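Local coordinates for protein endo-alpha-mannosidase (Bacteroides thetaiotaomicron, PDB 4ACZ) that probably hydrolyses alpha-mannosidic linkages within glycans, as an endo-acting glycoside hydrolase of family 99 built on a TIM barrel, at residues 188-193 with 222-227; 201-206 with 240-245. All coordinates share one frame; numbering follows the deposited sequence.

Contact 1 of 2, residues 188-193 with 222-227; sequences PLFFIY and GLFIGL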
loop_
_atom_site.group_PDB
_atom_site.type_symbol
_atom_site.label_atom_id
_atom_site.label_comp_id
_atom_site.label_asym_id
_atom_site.label_seq_id
_atom_site.Cartn_x
_atom_site.Cartn_y
_atom_site.Cartn_z
ATOM N N PRO B 188 13.739 4.035 9.963
ATOM C CA PRO B 188 12.339 3.777 9.638
ATOM C C PRO B 188 12.004 4.373 8.283
ATOM O O PRO B 188 12.630 5.343 7.867
ATOM C CB PRO B 188 11.556 4.570 10.708
ATOM C CG PRO B 188 12.531 4.927 11.766
ATOM C CD PRO B 188 13.889 4.959 11.112
ATOM N N LEU B 189 11.021 3.790 7.608
ATOM C CA LEU B 189 10.616 4.224 6.277
ATOM C C LEU B 189 9.145 4.614 6.297
ATOM O O LEU B 189 8.323 3.837 6.759
ATOM C CB LEU B 189 10.835 3.072 5.297
ATOM C CG LEU B 189 10.631 3.312 3.807
ATOM C CD1 LEU B 189 11.933 3.627 3.150
ATOM C CD2 LEU B 189 10.102 2.035 3.190
ATOM N N PHE B 190 8.814 5.814 5.816
ATOM C CA PHE B 190 7.411 6.246 5.772
ATOM C C PHE B 190 6.991 6.578 4.359
ATOM O O PHE B 190 7.663 7.347 3.681
ATOM C CB PHE B 190 7.167 7.478 6.663
ATOM C CG PHE B 190 7.311 7.214 8.141
ATOM C CD1 PHE B 190 8.553 7.322 8.764
ATOM C CD2 PHE B 190 6.198 6.865 8.917
ATOM C CE1 PHE B 190 8.697 7.073 10.137
ATOM C CE2 PHE B 190 6.324 6.617 10.290
ATOM C CZ PHE B 190 7.573 6.732 10.908
ATOM N N PHE B 191 5.878 6.002 3.915
ATOM C CA PHE B 191 5.224 6.444 2.681
ATOM C C PHE B 191 4.214 7.525 3.003
ATOM O O PHE B 191 3.537 7.456 4.027
ATOM C CB PHE B 191 4.540 5.286 1.980
ATOM C CG PHE B 191 5.484 4.242 1.477
ATOM C CD1 PHE B 191 6.038 4.347 0.202
ATOM C CD2 PHE B 191 5.832 3.152 2.285
ATOM C CE1 PHE B 191 6.917 3.379 -0.281
ATOM C CE2 PHE B 191 6.717 2.159 1.809
ATOM C CZ PHE B 191 7.264 2.277 0.534
ATOM N N ILE B 192 4.118 8.531 2.141
ATOM C CA ILE B 192 3.198 9.634 2.394
ATOM C C ILE B 192 2.319 9.830 1.172
ATOM O O ILE B 192 2.749 10.418 0.160
ATOM C CB ILE B 192 3.902 10.967 2.759
ATOM C CG1 ILE B 192 4.814 10.797 3.980
ATOM C CG2 ILE B 192 2.835 12.071 3.033
ATOM C CD1 ILE B 192 5.868 11.906 4.126
ATOM N N TYR B 193 1.081 9.346 1.297
ATOM C CA TYR B 193 0.132 9.311 0.200
ATOM C C TYR B 193 -0.409 10.704 -0.087
ATOM O O TYR B 193 -0.643 11.492 0.846
ATOM C CB TYR B 193 -1.004 8.321 0.504
ATOM C CG TYR B 193 -2.053 8.239 -0.588
ATOM C CD1 TYR B 193 -3.157 9.096 -0.581
ATOM C CD2 TYR B 193 -1.940 7.312 -1.630
ATOM C CE1 TYR B 193 -4.137 9.028 -1.580
ATOM C CE2 TYR B 193 -2.920 7.226 -2.644
ATOM C CZ TYR B 193 -4.014 8.105 -2.610
ATOM O OH TYR B 193 -5.004 8.067 -3.578
ATOM N N GLY B 222 14.093 9.529 9.613
ATOM C CA GLY B 222 13.652 8.357 8.879
ATOM C C GLY B 222 13.882 8.592 7.409
ATOM O O GLY B 222 14.551 9.559 7.037
ATOM N N LEU B 223 13.355 7.685 6.589
ATOM C CA LEU B 223 13.330 7.874 5.161
ATOM C C LEU B 223 11.890 8.157 4.785
ATOM O O LEU B 223 10.993 7.336 5.011
ATOM C CB LEU B 223 13.863 6.642 4.426
ATOM C CG LEU B 223 15.360 6.340 4.637
ATOM C CD1 LEU B 223 15.664 4.861 4.398
ATOM C CD2 LEU B 223 16.272 7.240 3.774
ATOM N N PHE B 224 11.662 9.335 4.222
ATOM C CA PHE B 224 10.315 9.771 3.916
ATOM C C PHE B 224 10.095 9.810 2.432
ATOM O O PHE B 224 10.798 10.532 1.696
ATOM C CB PHE B 224 10.063 11.124 4.561
ATOM C CG PHE B 224 10.303 11.114 6.045
ATOM C CD1 PHE B 224 9.303 10.672 6.912
ATOM C CD2 PHE B 224 11.539 11.504 6.560
ATOM C CE1 PHE B 224 9.522 10.628 8.279
ATOM C CE2 PHE B 224 11.774 11.473 7.927
ATOM C CZ PHE B 224 10.762 11.032 8.795
ATOM N N ILE B 225 9.094 9.033 2.017
ATOM C CA ILE B 225 8.834 8.726 0.627
ATOM C C ILE B 225 7.514 9.323 0.161
ATOM O O ILE B 225 6.432 8.847 0.544
ATOM C CB ILE B 225 8.797 7.179 0.394
ATOM C CG1 ILE B 225 9.973 6.466 1.106
ATOM C CG2 ILE B 225 8.639 6.858 -1.092
ATOM C CD1 ILE B 225 11.400 6.918 0.689
ATOM N N GLY B 226 7.613 10.332 -0.708
ATOM C CA GLY B 226 6.433 11.047 -1.193
ATOM C C GLY B 226 5.832 10.438 -2.443
ATOM O O GLY B 226 6.525 9.783 -3.209
ATOM N N LEU B 227 4.538 10.653 -2.642
ATOM C CA LEU B 227 3.859 10.154 -3.843
ATOM C C LEU B 227 4.177 11.088 -5.004
ATOM O O LEU B 227 3.966 12.297 -4.902
ATOM C CB LEU B 227 2.340 10.068 -3.625
ATOM C CG LEU B 227 1.501 9.616 -4.845
ATOM C CD1 LEU B 227 1.940 8.251 -5.352
ATOM C CD2 LEU B 227 -0.001 9.625 -4.586
#

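Contact 2 of 2, residues 201-206 with 240-245; sequences AEWAKL and ACMDGF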
loop_
_atom_site.group_PDB
_atom_site.type_symbol
_atom_site.label_atom_id
_atom_site.label_comp_id
_atom_site.label_asym_id
_atom_site.label_seq_id
_atom_site.Cartn_x
_atom_site.Cartn_y
_atom_site.Cartn_z
ATOM N N ALA B 201 7.473 23.624 0.179
ATOM C CA ALA B 201 8.084 24.549 1.124
ATOM C C ALA B 201 7.567 24.315 2.530
ATOM O O ALA B 201 8.255 24.643 3.503
ATOM C CB ALA B 201 7.871 26.027 0.694
ATOM N N GLU B 202 6.365 23.747 2.631
ATOM C CA GLU B 202 5.789 23.376 3.912
ATOM C C GLU B 202 6.401 22.083 4.433
ATOM O O GLU B 202 6.761 21.989 5.611
ATOM C CB GLU B 202 4.262 23.253 3.809
ATOM C CG GLU B 202 3.526 24.599 3.725
ATOM C CD GLU B 202 3.847 25.500 4.900
ATOM O OE1 GLU B 202 3.745 25.045 6.056
ATOM O OE2 GLU B 202 4.220 26.659 4.665
ATOM N N TRP B 203 6.523 21.091 3.550
ATOM C CA TRP B 203 7.273 19.872 3.864
ATOM C C TRP B 203 8.700 20.180 4.369
ATOM O O TRP B 203 9.167 19.537 5.294
ATOM C CB TRP B 203 7.315 18.928 2.657
ATOM C CG TRP B 203 6.038 18.175 2.391
ATOM C CD1 TRP B 203 5.324 18.163 1.229
ATOM C CD2 TRP B 203 5.339 17.309 3.296
ATOM N NE1 TRP B 203 4.222 17.348 1.352
ATOM C CE2 TRP B 203 4.212 16.805 2.609
ATOM C CE3 TRP B 203 5.564 16.891 4.623
ATOM C CZ2 TRP B 203 3.307 15.913 3.203
ATOM C CZ3 TRP B 203 4.648 16.001 5.210
ATOM C CH2 TRP B 203 3.540 15.535 4.503
ATOM N N ALA B 204 9.357 21.178 3.775
ATOM C CA ALA B 204 10.732 21.553 4.137
ATOM C C ALA B 204 10.902 22.032 5.583
ATOM O O ALA B 204 11.998 21.926 6.128
ATOM C CB ALA B 204 11.320 22.572 3.146
ATOM N N LYS B 205 9.829 22.515 6.221
ATOM C CA LYS B 205 9.904 22.835 7.657
ATOM C C LYS B 205 10.132 21.577 8.491
ATOM O O LYS B 205 10.747 21.631 9.555
ATOM C CB LYS B 205 8.644 23.557 8.137
ATOM C CG LYS B 205 8.474 24.946 7.528
ATOM C CD LYS B 205 7.087 25.498 7.764
ATOM C CE LYS B 205 6.914 26.829 7.025
ATOM N NZ LYS B 205 5.835 27.639 7.687
ATOM N N LEU B 206 9.625 20.454 7.984
ATOM C CA LEU B 206 9.745 19.144 8.613
ATOM C C LEU B 206 10.988 18.365 8.125
ATOM O O LEU B 206 11.641 17.683 8.913
ATOM C CB LEU B 206 8.460 18.322 8.344
ATOM C CG LEU B 206 8.282 16.965 9.034
ATOM C CD1 LEU B 206 8.281 17.137 10.551
ATOM C CD2 LEU B 206 6.985 16.280 8.589
ATOM N N ALA B 240 10.949 19.476 -1.278
ATOM C CA ALA B 240 10.309 18.993 -0.046
ATOM C C ALA B 240 11.320 18.392 0.928
ATOM O O ALA B 240 11.032 18.228 2.122
ATOM C CB ALA B 240 9.185 17.975 -0.369
ATOM N N CYS B 241 12.504 18.079 0.411
ATOM C CA CYS B 241 13.566 17.446 1.191
ATOM C C CYS B 241 13.179 16.030 1.617
ATOM O O CYS B 241 13.626 15.545 2.655
ATOM C CB CYS B 241 13.955 18.300 2.413
ATOM S SG CYS B 241 14.713 19.910 1.993
ATOM N N MET B 242 12.349 15.372 0.812
ATOM C CA MET B 242 12.051 13.956 1.048
ATOM C C MET B 242 13.182 13.090 0.507
ATOM O O MET B 242 14.016 13.560 -0.265
ATOM C CB MET B 242 10.721 13.557 0.413
ATOM C CG MET B 242 9.516 14.174 1.075
ATOM S SD MET B 242 8.098 14.171 -0.039
ATOM C CE MET B 242 6.839 14.694 1.139
ATOM N N ASP B 243 13.178 11.821 0.912
ATOM C CA ASP B 243 14.276 10.902 0.689
ATOM C C ASP B 243 14.052 10.055 -0.549
ATOM O O ASP B 243 14.983 9.434 -1.069
ATOM C CB ASP B 243 14.432 9.994 1.898
ATOM C CG ASP B 243 14.761 10.772 3.153
ATOM O OD1 ASP B 243 15.932 11.141 3.307
ATOM O OD2 ASP B 243 13.850 11.028 3.972
ATOM N N GLY B 244 12.809 10.014 -1.000
ATOM C CA GLY B 244 12.460 9.215 -2.162
ATOM C C GLY B 244 11.048 9.418 -2.639
ATOM O O GLY B 244 10.319 10.255 -2.103
ATOM N N PHE B 245 10.661 8.636 -3.636
ATOM C CA PHE B 245 9.330 8.740 -4.213
ATOM C C PHE B 245 8.801 7.365 -4.590
ATOM O O PHE B 245 9.579 6.446 -4.863
ATOM C CB PHE B 245 9.306 9.708 -5.416
ATOM C CG PHE B 245 10.351 9.401 -6.478
ATOM C CD1 PHE B 245 11.678 9.819 -6.329
ATOM C CD2 PHE B 245 9.998 8.709 -7.629
ATOM C CE1 PHE B 245 12.629 9.536 -7.309
ATOM C CE2 PHE B 245 10.953 8.424 -8.624
ATOM C CZ PHE B 245 12.266 8.839 -8.463
#

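Contact 1 of 2, residues 188-193 with 222-227
Phe190 and Phe224 stand side by side on the outer, helix-covered surface of the barrel wall, and their pairing illustrates how adjacent parallel strands of a TIM barrel share an apolar layer. The matching first torsions, CG beside the backbone N (chi1 -67° and -56°), send both rings off the strands in the same direction, and their planes lie 11° apart. They are slid apart, however, with centroids separated by 5.5 Å and little overlap; the nearest carbons are Phe190 CD1 and Phe224 CE1, at 3.5 Å. Phe207 stacks on Phe224, while Ile171 and Ile168 of helix 161-175 touch Phe190 and Phe224, respectively.

On the inward surface, Ile225 fills the seam. Its CG2 lies 3.8 Å from Phe191 CD1, and its CG1 is near Leu189 CD1, which also reaches Leu223 CB. Phe191 makes edge-to-face contacts with Phe45 and Tyr246 of other strands, placing this layer in the barrel interior.

From the N-terminal end through the middle the backbone is tightly laced by four hydrogen bonds: Leu223 N to Pro188 O, Phe190 N to Leu223 O, Ile225 N to Phe190 O and Ile192 N to Ile225 O, each 2.8 Å. The C-terminal end is slacker. Leu227 N reaches Ile192 O by only a weak bond of 3.3 Å, and the partly exposed Tyr193 ring merely receives Leu227 CD2 over one face, offset toward the edge of the ring.

Since carbon meets carbon in every side-chain pairing, register is set by the backbone hydrogen bonds, while the apolar side chains on both surfaces, nearly all buried, are likely to shield those hydrogen bonds from water.

Contact 2 of 2, residues 201-206 with 240-245
The outer helical layer of the barrel meets the next helix-to-strand turn here, where Ala240 and Met242, on either side of Cys241 in the Schellman motif that ends the helix, pack on Trp203 of helix 200-207. The Met242 methyl sits squarely over one face of the indole: CE is 3.5 Å from the centroid of the five-membered ring and only 3° off its normal, a CH-pi contact. SD lies farther out, 5.1 Å from the same centroid, so that this Met-aromatic pair touches through the methyl. An extended chain beyond CG (chi2 159°, chi3 171°) carries CE out to the ring.

Beside it, Ala240 CB packs 3.7 Å from Trp203 CB, close to the root of the indole. Cys241, with positive phi, ends helix 235-240 in the Schellman turn and sends the chain toward strand 244-246; its SG has a looser contact with Ala204 CB, at 4.5 Å. The indole is anchored independently, because Trp203 NE1 donates a hydrogen bond to Ser195 O and Val164 of helix 161-175 also touches the side chain. With an alanine here, the Met242 methyl would probably lose the flat surface beneath it and Ser195 O would probably be left without its indole partner. The Met242 side chain also touches Ile237, one turn back in helix 235-240.

Overall arrangement
From the N terminus, the chain passes through strand 189-192, helix 200-207, strand 223-227, helix 235-240 and strand 244-246. Contact 1 closes the beta-alpha-beta unit of strand 189-192, helix 200-207 and strand 223-227 by pairing its two strands. Contact 2 begins on the helix of that unit and closes only after strand 223-227, so the two loops cross rather than nest. One therefore ties strand to strand in the barrel wall, the other helix to the following helix-strand turn outside it. They join directly: Phe224 N meets Asp243 OD2 at 2.8 Å, and Gly226 N meets Gly244 O at 3.0 Å, both probable hydrogen bonds. Helix 161-175 packs against both contacts.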